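Local coordinates for protein carbohydrate deacetylase Agd3 (Neosartorya fumigata, PDB 6NWZ) that probably removes N-acetyl groups from galactosaminogalactan, an exopolysaccharide of the fungal biofilm, as a zinc-binding carbohydrate esterase, at residues A[202-207]-A[211-216]; A[103-108]-A[114-119]; A[76-81]-A[235-240]; A[185-190]-A[195-200]. One frame throughout, in Å; residues are numbered along the deposited sequence.

Contact 1 (A[202-207]-A[211-216]); sequences VINNFD and QMAFFI
Gln211 runs its extended chain alongside Asn204, the two side chains pointing the same way, and its amide NE2 donates to Asn204 OD1 at 2.9 Å. The bond is nearly straight, 165° at the hydrogen. OD1 lies in the plane of the glutamine amide, and the two amides are turned 72° apart. With CG anti to the backbone N (chi1 179°), the glutamine rises off the sheet beside Asn204, bringing NE2 level with OD1. Phe206 adds CE2 at 4.1 Å from Gln211 NE2, which lies at the ring edge, while Asn204 CB sits over one ring face, toward its rim. Alternation puts Val202 on the same face as the amides: its CG2 touches Ala213 CB at 3.8 Å, and its CG1 meets Phe215 CE2 at 3.9 Å. On the other face Ile203 CD1 packs on Met212 CE at 3.6 Å, a branched isoleucine meeting the flexible end of a methionine; Trp236 touches both. This is an antiparallel beta hairpin in the CBM87 region. Val202 and Ala213 exchange two backbone bonds, as do Asn204 and Gln211. Asn204 ND2 bonds Thr182 OG1 and the carbonyl O of Phe127; Gln118 donates to Gln211 OE1, and NE2 also reaches Lys126 O. These hydrogen bonds probably hold the rotation of the buried amides, while the Ile203-Met212 pair across the strands is apolar.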
loop_
_atom_site.group_PDB
_atom_site.type_symbol
_atom_site.label_atom_id
_atom_site.label_comp_id
_atom_site.label_asym_id
_atom_site.label_seq_id
_atom_site.Cartn_x
_atom_site.Cartn_y
_atom_site.Cartn_z
ATOM N N VAL A 202 16.045 19.678 -10.838
ATOM C CA VAL A 202 15.931 20.548 -11.999
ATOM C C VAL A 202 15.298 19.777 -13.150
ATOM O O VAL A 202 15.199 18.549 -13.132
ATOM C CB VAL A 202 17.292 21.126 -12.444
ATOM C CG1 VAL A 202 17.905 21.978 -11.349
ATOM C CG2 VAL A 202 18.247 20.010 -12.857
ATOM N N ILE A 203 14.865 20.531 -14.158
ATOM C CA ILE A 203 14.485 19.997 -15.460
ATOM C C ILE A 203 15.316 20.714 -16.511
ATOM O O ILE A 203 15.353 21.949 -16.544
ATOM C CB ILE A 203 12.983 20.173 -15.749
ATOM C CG1 ILE A 203 12.137 19.286 -14.839
ATOM C CG2 ILE A 203 12.687 19.837 -17.192
ATOM C CD1 ILE A 203 10.660 19.349 -15.171
ATOM N N ASN A 204 15.986 19.944 -17.360
ATOM C CA ASN A 204 16.867 20.490 -18.380
ATOM C C ASN A 204 16.198 20.417 -19.743
ATOM O O ASN A 204 15.472 19.464 -20.046
ATOM C CB ASN A 204 18.194 19.731 -18.425
ATOM C CG ASN A 204 18.913 19.732 -17.097
ATOM O OD1 ASN A 204 19.163 18.678 -16.516
ATOM N ND2 ASN A 204 19.261 20.918 -16.611
ATOM N N ASN A 205 16.448 21.430 -20.564
ATOM C CA ASN A 205 16.079 21.410 -21.976
ATOM C C ASN A 205 17.331 21.809 -22.745
ATOM O O ASN A 205 17.636 22.997 -22.875
ATOM C CB ASN A 205 14.911 22.342 -22.265
ATOM C CG ASN A 205 14.390 22.194 -23.679
ATOM O OD1 ASN A 205 15.159 22.169 -24.640
ATOM N ND2 ASN A 205 13.076 22.085 -23.813
ATOM N N PHE A 206 18.060 20.812 -23.243
ATOM C CA PHE A 206 19.318 21.039 -23.951
ATOM C C PHE A 206 19.060 20.907 -25.449
ATOM O O PHE A 206 19.324 19.876 -26.068
ATOM C CB PHE A 206 20.384 20.066 -23.468
ATOM C CG PHE A 206 20.809 20.288 -22.046
ATOM C CD1 PHE A 206 21.061 21.568 -21.575
ATOM C CD2 PHE A 206 20.957 19.215 -21.180
ATOM C CE1 PHE A 206 21.456 21.772 -20.266
ATOM C CE2 PHE A 206 21.354 19.412 -19.870
ATOM C CZ PHE A 206 21.602 20.690 -19.411
ATOM N N ASP A 207 18.535 21.987 -26.029
ATOM C CA ASP A 207 18.215 22.057 -27.455
ATOM C C ASP A 207 17.340 20.881 -27.890
ATOM O O ASP A 207 17.626 20.186 -28.867
ATOM C CB ASP A 207 19.485 22.133 -28.301
ATOM C CG ASP A 207 20.323 23.353 -27.979
ATOM O OD1 ASP A 207 20.037 24.435 -28.534
ATOM O OD2 ASP A 207 21.259 23.231 -27.162
ATOM N N GLN A 211 15.402 16.474 -19.708
ATOM C CA GLN A 211 16.006 15.680 -18.650
ATOM C C GLN A 211 15.531 16.208 -17.306
ATOM O O GLN A 211 15.382 17.420 -17.130
ATOM C CB GLN A 211 17.537 15.736 -18.740
ATOM C CG GLN A 211 18.275 14.955 -17.665
ATOM C CD GLN A 211 19.779 15.030 -17.835
ATOM O OE1 GLN A 211 20.414 14.071 -18.276
ATOM N NE2 GLN A 211 20.359 16.175 -17.490
ATOM N N MET A 212 15.282 15.297 -16.369
ATOM C CA MET A 212 14.951 15.647 -14.992
ATOM C C MET A 212 16.030 15.063 -14.088
ATOM O O MET A 212 16.286 13.854 -14.126
ATOM C CB MET A 212 13.558 15.135 -14.606
ATOM C CG MET A 212 13.216 15.330 -13.132
ATOM S SD MET A 212 11.530 14.873 -12.666
ATOM C CE MET A 212 10.578 16.188 -13.414
ATOM N N ALA A 213 16.667 15.922 -13.291
ATOM C CA ALA A 213 17.819 15.545 -12.479
ATOM C C ALA A 213 17.541 15.825 -11.010
ATOM O O ALA A 213 17.126 16.933 -10.652
ATOM C CB ALA A 213 19.080 16.297 -12.923
ATOM N N PHE A 214 17.792 14.828 -10.165
ATOM C CA PHE A 214 17.607 14.931 -8.723
ATOM C C PHE A 214 18.971 14.906 -8.042
ATOM O O PHE A 214 19.707 13.918 -8.152
ATOM C CB PHE A 214 16.729 13.794 -8.198
ATOM C CG PHE A 214 15.255 13.991 -8.444
ATOM C CD1 PHE A 214 14.680 13.605 -9.640
ATOM C CD2 PHE A 214 14.442 14.545 -7.465
ATOM C CE1 PHE A 214 13.326 13.777 -9.865
ATOM C CE2 PHE A 214 13.088 14.722 -7.683
ATOM C CZ PHE A 214 12.528 14.337 -8.884
ATOM N N PHE A 215 19.303 15.985 -7.336
ATOM C CA PHE A 215 20.556 16.096 -6.589
ATOM C C PHE A 215 20.453 15.487 -5.195
ATOM O O PHE A 215 20.979 16.040 -4.224
ATOM C CB PHE A 215 20.972 17.561 -6.510
ATOM C CG PHE A 215 21.075 18.236 -7.849
ATOM C CD1 PHE A 215 21.701 17.605 -8.913
ATOM C CD2 PHE A 215 20.533 19.498 -8.046
ATOM C CE1 PHE A 215 21.793 18.226 -10.151
ATOM C CE2 PHE A 215 20.621 20.123 -9.281
ATOM C CZ PHE A 215 21.251 19.485 -10.333
ATOM N N ILE A 216 19.773 14.348 -5.070
ATOM C CA ILE A 216 19.597 13.671 -3.792
ATOM C C ILE A 216 19.508 12.177 -4.066
ATOM O O ILE A 216 19.050 11.753 -5.131
ATOM C CB ILE A 216 18.346 14.196 -3.042
ATOM C CG1 ILE A 216 18.184 13.501 -1.691
ATOM C CG2 ILE A 216 17.085 14.031 -3.889
ATOM C CD1 ILE A 216 17.056 14.059 -0.862
#

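Contact 2 (A[103-108]-A[114-119]); sequences NQLYAY and VRMVQF
Tyr108 and Val114 form the closest of three apolar contacts between helix 99-112 and the segment leading into the next strand: ring atom CE2 of Tyr108 lies 3.8 Å from Val114 CG2. The side chains meet at a slant, CG2 near both CE2 and CZ. The trans chi1 of the tyrosine (179°) carries its ring toward Val114, and the branched valine offers a compact apolar surface to it. Met116 supplies the other two contacts. Its bent chain brings CE to 4.1 Å from Leu105 CB, while SD sits at the edge of the Tyr106 ring, 4.5 Å from CE1. A long, unbranched methionine suits this place, its CE and SD each meeting a different residue of 103-108.

Polar bonds between 103-108 and 114-119 are absent, though Gln109 NE2, further along the helix, hydrogen-bonds Val114 O. The Tyr106 ring has a cation-pi contact with Arg209. Alternation along the strand sends Arg115 and Val117 to the other face, beneath helix 224-237, where Arg115 makes a salt bridge with Glu210, a zinc ligand. The two segments thus meet through apolar side chains, and Tyr108 serves both chemistries: its ring packs on Val114 while its OH bonds Tyr74 O.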
loop_
_atom_site.group_PDB
_atom_site.type_symbol
_atom_site.label_atom_id
_atom_site.label_comp_id
_atom_site.label_asym_id
_atom_site.label_seq_id
_atom_site.Cartn_x
_atom_site.Cartn_y
_atom_site.Cartn_z
ATOM N N ASN A 103 26.051 9.389 -25.865
ATOM C CA ASN A 103 25.580 10.135 -27.026
ATOM C C ASN A 103 24.497 9.374 -27.784
ATOM O O ASN A 103 23.584 9.995 -28.340
ATOM C CB ASN A 103 26.752 10.471 -27.949
ATOM C CG ASN A 103 27.653 11.552 -27.376
ATOM O OD1 ASN A 103 27.208 12.400 -26.604
ATOM N ND2 ASN A 103 28.926 11.527 -27.755
ATOM N N GLN A 104 24.579 8.041 -27.823
ATOM C CA GLN A 104 23.483 7.260 -28.387
ATOM C C GLN A 104 22.190 7.504 -27.620
ATOM O O GLN A 104 21.118 7.640 -28.221
ATOM C CB GLN A 104 23.828 5.772 -28.377
ATOM C CG GLN A 104 25.067 5.396 -29.167
ATOM C CD GLN A 104 25.381 3.917 -29.065
ATOM O OE1 GLN A 104 24.516 3.074 -29.302
ATOM N NE2 GLN A 104 26.615 3.593 -28.695
ATOM N N LEU A 105 22.274 7.565 -26.289
ATOM C CA LEU A 105 21.084 7.833 -25.489
ATOM C C LEU A 105 20.546 9.233 -25.755
ATOM O O LEU A 105 19.331 9.419 -25.888
ATOM C CB LEU A 105 21.397 7.639 -24.006
ATOM C CG LEU A 105 21.812 6.227 -23.584
ATOM C CD1 LEU A 105 22.164 6.190 -22.109
ATOM C CD2 LEU A 105 20.708 5.230 -23.894
ATOM N N TYR A 106 21.433 10.229 -25.845
ATOM C CA TYR A 106 20.984 11.585 -26.153
ATOM C C TYR A 106 20.400 11.665 -27.558
ATOM O O TYR A 106 19.412 12.373 -27.790
ATOM C CB TYR A 106 22.138 12.579 -26.004
ATOM C CG TYR A 106 22.748 12.641 -24.621
ATOM C CD1 TYR A 106 22.021 12.267 -23.497
ATOM C CD2 TYR A 106 24.057 13.074 -24.441
ATOM C CE1 TYR A 106 22.583 12.322 -22.233
ATOM C CE2 TYR A 106 24.624 13.132 -23.182
ATOM C CZ TYR A 106 23.884 12.755 -22.084
ATOM O OH TYR A 106 24.449 12.813 -20.832
ATOM N N ALA A 107 21.004 10.952 -28.511
ATOM C CA ALA A 107 20.486 10.950 -29.875
ATOM C C ALA A 107 19.106 10.311 -29.933
ATOM O O ALA A 107 18.227 10.777 -30.668
ATOM C CB ALA A 107 21.453 10.221 -30.805
ATOM N N TYR A 108 18.898 9.242 -29.163
ATOM C CA TYR A 108 17.583 8.616 -29.113
ATOM C C TYR A 108 16.545 9.573 -28.543
ATOM O O TYR A 108 15.424 9.661 -29.061
ATOM C CB TYR A 108 17.647 7.327 -28.294
ATOM C CG TYR A 108 16.321 6.616 -28.164
ATOM C CD1 TYR A 108 15.691 6.069 -29.278
ATOM C CD2 TYR A 108 15.699 6.487 -26.929
ATOM C CE1 TYR A 108 14.474 5.417 -29.163
ATOM C CE2 TYR A 108 14.483 5.836 -26.804
ATOM C CZ TYR A 108 13.875 5.303 -27.924
ATOM O OH TYR A 108 12.667 4.655 -27.802
ATOM N N VAL A 114 11.989 11.345 -26.390
ATOM C CA VAL A 114 11.961 10.544 -25.173
ATOM C C VAL A 114 12.699 11.286 -24.067
ATOM O O VAL A 114 13.768 11.866 -24.293
ATOM C CB VAL A 114 12.572 9.152 -25.426
ATOM C CG1 VAL A 114 12.662 8.356 -24.141
ATOM C CG2 VAL A 114 11.743 8.400 -26.447
ATOM N N ARG A 115 12.124 11.272 -22.869
ATOM C CA ARG A 115 12.692 11.960 -21.721
ATOM C C ARG A 115 13.597 11.028 -20.921
ATOM O O ARG A 115 13.518 9.802 -21.024
ATOM C CB ARG A 115 11.578 12.512 -20.832
ATOM C CG ARG A 115 10.801 13.651 -21.477
ATOM C CD ARG A 115 9.583 14.039 -20.659
ATOM N NE ARG A 115 8.978 15.277 -21.142
ATOM C CZ ARG A 115 7.907 15.846 -20.598
ATOM N NH1 ARG A 115 7.312 15.288 -19.554
ATOM N NH2 ARG A 115 7.431 16.976 -21.099
ATOM N N MET A 116 14.472 11.636 -20.119
ATOM C CA MET A 116 15.400 10.911 -19.262
ATOM C C MET A 116 15.345 11.470 -17.848
ATOM O O MET A 116 15.248 12.685 -17.653
ATOM C CB MET A 116 16.836 10.991 -19.793
ATOM C CG MET A 116 17.882 10.431 -18.845
ATOM S SD MET A 116 19.554 10.529 -19.505
ATOM C CE MET A 116 19.437 9.401 -20.892
ATOM N N VAL A 117 15.411 10.577 -16.865
ATOM C CA VAL A 117 15.434 10.942 -15.456
ATOM C C VAL A 117 16.749 10.457 -14.860
ATOM O O VAL A 117 17.154 9.312 -15.089
ATOM C CB VAL A 117 14.236 10.345 -14.697
ATOM C CG1 VAL A 117 14.404 10.536 -13.197
ATOM C CG2 VAL A 117 12.939 10.977 -15.181
ATOM N N GLN A 118 17.415 11.330 -14.108
ATOM C CA GLN A 118 18.638 10.977 -13.396
ATOM C C GLN A 118 18.502 11.403 -11.942
ATOM O O GLN A 118 18.228 12.573 -11.659
ATOM C CB GLN A 118 19.861 11.640 -14.027
ATOM C CG GLN A 118 20.098 11.248 -15.464
ATOM C CD GLN A 118 21.566 11.264 -15.817
ATOM O OE1 GLN A 118 22.403 10.770 -15.059
ATOM N NE2 GLN A 118 21.890 11.836 -16.968
ATOM N N PHE A 119 18.693 10.459 -11.025
ATOM C CA PHE A 119 18.670 10.764 -9.606
ATOM C C PHE A 119 19.923 10.210 -8.945
ATOM O O PHE A 119 20.585 9.309 -9.469
ATOM C CB PHE A 119 17.398 10.228 -8.914
ATOM C CG PHE A 119 17.233 8.726 -8.967
ATOM C CD1 PHE A 119 17.920 7.897 -8.085
ATOM C CD2 PHE A 119 16.346 8.148 -9.863
ATOM C CE1 PHE A 119 17.751 6.517 -8.124
ATOM C CE2 PHE A 119 16.170 6.769 -9.905
ATOM C CZ PHE A 119 16.874 5.953 -9.033
#

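Contact 3 (A[76-81]-A[235-240]); sequences GIVVAA and TWLTRG
The flat peptide group linking Gly76 to Ile77 is met by a leucine methyl: Leu237 CD1 lies 3.8 Å from Ile77 N and 3.7 Å from Gly76 CA. No aromatic ring takes part between the two segments; the indole of Trp236 lies with Arg115, its cation-pi partner, and Met212. The arrangement is helix-on-sheet packing, in which the last turn of helix 224-237 rests on strand 76-80, a strand flanked in parallel by 22-31 and 115-119. Leu237 carries the contact. A chi1 of -174° swings the leucine fork away from its own amide nitrogen and down onto the strand, one branch at the glycine and the other at Val78. Glycine suits its place because, with no side chain, it allows the leucine to lie directly on the main chain. Valine gives the strand a branched apolar surface, and Ile27 of strand 22-31 and Arg115 also border Leu237.

Just beyond, the helix ends in a Schellman motif. Arg239 adopts positive phi (54°), and two weak backbone bonds run back into the last turn, from Gly240 N to Thr235 O and from Arg239 N to Trp236 O. Arg239 then turns its guanidinium to Leu684 O, the carbonyl of a zinc-binding residue. Against the strand, the second branch ends with Leu237 CD2 at 3.6 Å from Val78 CG2.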
loop_
_atom_site.group_PDB
_atom_site.type_symbol
_atom_site.label_atom_id
_atom_site.label_comp_id
_atom_site.label_asym_id
_atom_site.label_seq_id
_atom_site.Cartn_x
_atom_site.Cartn_y
_atom_site.Cartn_z
ATOM N N GLY A 76 11.143 5.944 -22.052
ATOM C CA GLY A 76 11.822 6.734 -21.048
ATOM C C GLY A 76 13.076 6.026 -20.600
ATOM O O GLY A 76 13.230 4.814 -20.792
ATOM N N ILE A 77 13.979 6.803 -20.014
ATOM C CA ILE A 77 15.248 6.291 -19.520
ATOM C C ILE A 77 15.473 6.838 -18.119
ATOM O O ILE A 77 15.289 8.037 -17.878
ATOM C CB ILE A 77 16.423 6.671 -20.442
ATOM C CG1 ILE A 77 16.089 6.333 -21.900
ATOM C CG2 ILE A 77 17.683 5.952 -19.998
ATOM C CD1 ILE A 77 16.994 6.998 -22.921
ATOM N N VAL A 78 15.853 5.959 -17.195
ATOM C CA VAL A 78 16.187 6.333 -15.826
ATOM C C VAL A 78 17.583 5.814 -15.530
ATOM O O VAL A 78 17.867 4.629 -15.740
ATOM C CB VAL A 78 15.175 5.774 -14.808
ATOM C CG1 VAL A 78 15.273 6.539 -13.495
ATOM C CG2 VAL A 78 13.762 5.818 -15.363
ATOM N N VAL A 79 18.454 6.697 -15.049
ATOM C CA VAL A 79 19.832 6.349 -14.736
ATOM C C VAL A 79 20.126 6.784 -13.312
ATOM O O VAL A 79 19.891 7.944 -12.952
ATOM C CB VAL A 79 20.830 7.003 -15.708
ATOM C CG1 VAL A 79 22.197 6.339 -15.576
ATOM C CG2 VAL A 79 20.307 6.932 -17.136
ATOM N N ALA A 80 20.652 5.865 -12.511
ATOM C CA ALA A 80 20.940 6.115 -11.108
ATOM C C ALA A 80 22.436 6.340 -10.926
ATOM O O ALA A 80 23.243 5.465 -11.262
ATOM C CB ALA A 80 20.460 4.949 -10.243
ATOM N N ALA A 81 22.797 7.516 -10.406
ATOM C CA ALA A 81 24.176 7.853 -10.046
ATOM C C ALA A 81 25.116 7.823 -11.249
ATOM O O ALA A 81 26.317 7.581 -11.099
ATOM C CB ALA A 81 24.699 6.932 -8.937
ATOM N N THR A 235 5.641 10.511 -13.336
ATOM C CA THR A 235 4.609 11.221 -14.087
ATOM C C THR A 235 5.218 12.057 -15.205
ATOM O O THR A 235 4.657 12.145 -16.303
ATOM C CB THR A 235 3.788 12.113 -13.157
ATOM O OG1 THR A 235 3.322 11.354 -12.034
ATOM C CG2 THR A 235 2.595 12.688 -13.899
ATOM N N TRP A 236 6.364 12.687 -14.939
ATOM C CA TRP A 236 7.016 13.496 -15.964
ATOM C C TRP A 236 7.609 12.622 -17.062
ATOM O O TRP A 236 7.504 12.952 -18.249
ATOM C CB TRP A 236 8.096 14.371 -15.328
ATOM C CG TRP A 236 8.829 15.234 -16.309
ATOM C CD1 TRP A 236 8.434 16.451 -16.781
ATOM C CD2 TRP A 236 10.088 14.951 -16.936
ATOM N NE1 TRP A 236 9.365 16.942 -17.665
ATOM C CE2 TRP A 236 10.390 16.039 -17.778
ATOM C CE3 TRP A 236 10.986 13.881 -16.870
ATOM C CZ2 TRP A 236 11.550 16.091 -18.548
ATOM C CZ3 TRP A 236 12.141 13.935 -17.635
ATOM C CH2 TRP A 236 12.410 15.033 -18.463
ATOM N N LEU A 237 8.237 11.502 -16.685
ATOM C CA LEU A 237 8.865 10.641 -17.683
ATOM C C LEU A 237 7.844 10.057 -18.647
ATOM O O LEU A 237 8.150 9.860 -19.826
ATOM C CB LEU A 237 9.636 9.513 -16.999
ATOM C CG LEU A 237 10.467 8.602 -17.893
ATOM C CD1 LEU A 237 11.554 9.411 -18.573
ATOM C CD2 LEU A 237 11.066 7.483 -17.063
ATOM N N THR A 238 6.637 9.768 -18.170
ATOM C CA THR A 238 5.602 9.165 -18.995
ATOM C C THR A 238 4.632 10.188 -19.570
ATOM O O THR A 238 3.701 9.800 -20.283
ATOM C CB THR A 238 4.818 8.123 -18.189
ATOM O OG1 THR A 238 4.109 8.775 -17.130
ATOM C CG2 THR A 238 5.751 7.077 -17.599
ATOM N N ARG A 239 4.821 11.475 -19.274
ATOM C CA ARG A 239 3.881 12.537 -19.634
ATOM C C ARG A 239 2.463 12.254 -19.136
ATOM O O ARG A 239 1.491 12.754 -19.709
ATOM C CB ARG A 239 3.866 12.782 -21.149
ATOM C CG ARG A 239 5.158 13.360 -21.702
ATOM C CD ARG A 239 5.103 13.488 -23.213
ATOM N NE ARG A 239 6.229 14.252 -23.738
ATOM C CZ ARG A 239 7.396 13.716 -24.080
ATOM N NH1 ARG A 239 7.590 12.411 -23.946
ATOM N NH2 ARG A 239 8.368 14.481 -24.555
ATOM N N GLY A 240 2.321 11.466 -18.070
ATOM C CA GLY A 240 1.016 11.085 -17.570
ATOM C C GLY A 240 0.295 10.022 -18.371
ATOM O O GLY A 240 -0.883 9.758 -18.104
#

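Contact 4 (A[185-190]-A[195-200]); sequences IAQFAP and STASTA
Phe188 lies with one ring face over Ala200, whose CB stands 3.3 Å above the plane and close to the ring centre, a CH-pi contact. Alanine suits the spot, since its small methyl fits beneath a flat ring. At the ring edge, in plane, sits Ser198 OG, 3.6 Å from Phe188 CD2. With chi1 at 58° the serine oxygen lies between its backbone N and carbonyl carbon, which points it at the phenylalanine. Ala186 CB completes this packed side at 3.9 Å from Ala200 CB, and Leu145 of strand 144-147 covers both alanines.

The two segments belong to a beta hairpin, strand 182-188 turning back into strand 198-206. Phe188 and Ser198 exchange backbone bonds, N of Phe188 to O of Ser198 at 2.7 Å and N of Ser198 to O of Phe188 at 3.1 Å. Further in, Ala200 N bonds Ala186 O.

Towards the turn the contact opens to solvent. The proline ring of Pro190, stiff by nature, sets CG 3.6 Å from Ala197 N at the exposed end. Gln187 stretches its extended chain along the other face, where OE1 comes 3.5 Å from Ala197 CB and NE2 bonds to Glu184, whose other oxygen holds Thr199 OG1. Ser195, beside Pro190, is exposed and poorly ordered.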
loop_
_atom_site.group_PDB
_atom_site.type_symbol
_atom_site.label_atom_id
_atom_site.label_comp_id
_atom_site.label_asym_id
_atom_site.label_seq_id
_atom_site.Cartn_x
_atom_site.Cartn_y
_atom_site.Cartn_z
ATOM N N ILE A 185 12.668 22.749 -9.878
ATOM C CA ILE A 185 11.381 22.196 -9.469
ATOM C C ILE A 185 11.335 21.830 -7.992
ATOM O O ILE A 185 10.230 21.678 -7.444
ATOM C CB ILE A 185 10.989 20.971 -10.326
ATOM C CG1 ILE A 185 11.925 19.797 -10.043
ATOM C CG2 ILE A 185 11.002 21.309 -11.808
ATOM C CD1 ILE A 185 11.456 18.490 -10.640
ATOM N N ALA A 186 12.478 21.669 -7.326
ATOM C CA ALA A 186 12.524 21.366 -5.903
ATOM C C ALA A 186 13.630 22.185 -5.257
ATOM O O ALA A 186 14.579 22.618 -5.916
ATOM C CB ALA A 186 12.750 19.871 -5.642
ATOM N N GLN A 187 13.511 22.378 -3.948
ATOM C CA GLN A 187 14.369 23.327 -3.254
ATOM C C GLN A 187 14.670 22.823 -1.849
ATOM O O GLN A 187 13.767 22.359 -1.145
ATOM C CB GLN A 187 13.696 24.704 -3.211
ATOM C CG GLN A 187 14.479 25.796 -2.531
ATOM C CD GLN A 187 13.828 27.153 -2.706
ATOM O OE1 GLN A 187 13.260 27.709 -1.766
ATOM N NE2 GLN A 187 13.908 27.692 -3.913
ATOM N N PHE A 188 15.943 22.896 -1.460
ATOM C CA PHE A 188 16.342 22.595 -0.093
ATOM C C PHE A 188 16.130 23.823 0.782
ATOM O O PHE A 188 16.619 24.912 0.467
ATOM C CB PHE A 188 17.809 22.169 -0.027
ATOM C CG PHE A 188 18.093 20.852 -0.684
ATOM C CD1 PHE A 188 17.424 19.707 -0.288
ATOM C CD2 PHE A 188 19.037 20.758 -1.696
ATOM C CE1 PHE A 188 17.688 18.489 -0.892
ATOM C CE2 PHE A 188 19.310 19.543 -2.301
ATOM C CZ PHE A 188 18.630 18.408 -1.900
ATOM N N ALA A 189 15.408 23.643 1.881
ATOM C CA ALA A 189 15.201 24.723 2.823
ATOM C C ALA A 189 16.480 24.988 3.614
ATOM O O ALA A 189 17.340 24.112 3.736
ATOM C CB ALA A 189 14.056 24.382 3.773
ATOM N N PRO A 190 16.637 26.196 4.147
ATOM C CA PRO A 190 17.758 26.454 5.055
ATOM C C PRO A 190 17.653 25.590 6.303
ATOM O O PRO A 190 16.582 25.098 6.667
ATOM C CB PRO A 190 17.615 27.944 5.388
ATOM C CG PRO A 190 16.843 28.512 4.240
ATOM C CD PRO A 190 15.896 27.427 3.820
ATOM N N SER A 195 22.473 28.638 5.530
ATOM C CA SER A 195 21.666 29.803 5.857
ATOM C C SER A 195 20.691 30.185 4.752
ATOM O O SER A 195 19.788 30.992 4.997
ATOM C CB SER A 195 22.573 30.996 6.167
ATOM O OG SER A 195 21.819 32.189 6.270
ATOM N N THR A 196 20.843 29.633 3.551
ATOM C CA THR A 196 20.027 30.017 2.413
ATOM C C THR A 196 19.482 28.781 1.712
ATOM O O THR A 196 20.067 27.696 1.781
ATOM C CB THR A 196 20.827 30.856 1.414
ATOM O OG1 THR A 196 21.874 30.055 0.858
ATOM C CG2 THR A 196 21.442 32.055 2.106
ATOM N N ALA A 197 18.357 28.960 1.024
ATOM C CA ALA A 197 17.788 27.880 0.239
ATOM C C ALA A 197 18.699 27.549 -0.943
ATOM O O ALA A 197 19.628 28.288 -1.278
ATOM C CB ALA A 197 16.388 28.251 -0.247
ATOM N N SER A 198 18.423 26.415 -1.578
ATOM C CA SER A 198 19.251 25.944 -2.678
ATOM C C SER A 198 18.434 24.995 -3.542
ATOM O O SER A 198 17.362 24.527 -3.149
ATOM C CB SER A 198 20.523 25.257 -2.169
ATOM O OG SER A 198 20.204 24.170 -1.319
ATOM N N THR A 199 18.972 24.702 -4.723
ATOM C CA THR A 199 18.283 23.876 -5.703
ATOM C C THR A 199 18.456 22.398 -5.382
ATOM O O THR A 199 19.571 21.932 -5.128
ATOM C CB THR A 199 18.811 24.170 -7.103
ATOM O OG1 THR A 199 18.465 25.512 -7.472
ATOM C CG2 THR A 199 18.220 23.195 -8.106
ATOM N N ALA A 200 17.350 21.657 -5.411
ATOM C CA ALA A 200 17.360 20.231 -5.122
ATOM C C ALA A 200 17.067 19.357 -6.328
ATOM O O ALA A 200 17.568 18.235 -6.392
ATOM C CB ALA A 200 16.344 19.907 -4.023
#

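How the contacts relate
Contacts 1, 2 and 3 are buried and sit close together, whereas contact 4 runs out to a solvent-exposed turn and lies about 26 Å from contact 2, centre to centre. Contacts 1 and 4 share strand 198-206 as successive hairpins, and backbone bonds dominate both; a buried amide pair marks the first, a ring over a methyl the second. Contacts 2 and 3 pair a helix with a strand and rely on apolar side chains. Strands 76-80, 115-119 and 209-214 run side by side, with helix 99-112 on one face and helix 224-237 on the other. Trp236 ties contact 3 to contacts 1 and 2: its ring packs on Met212 and its carbonyl O accepts from Arg115 NH1.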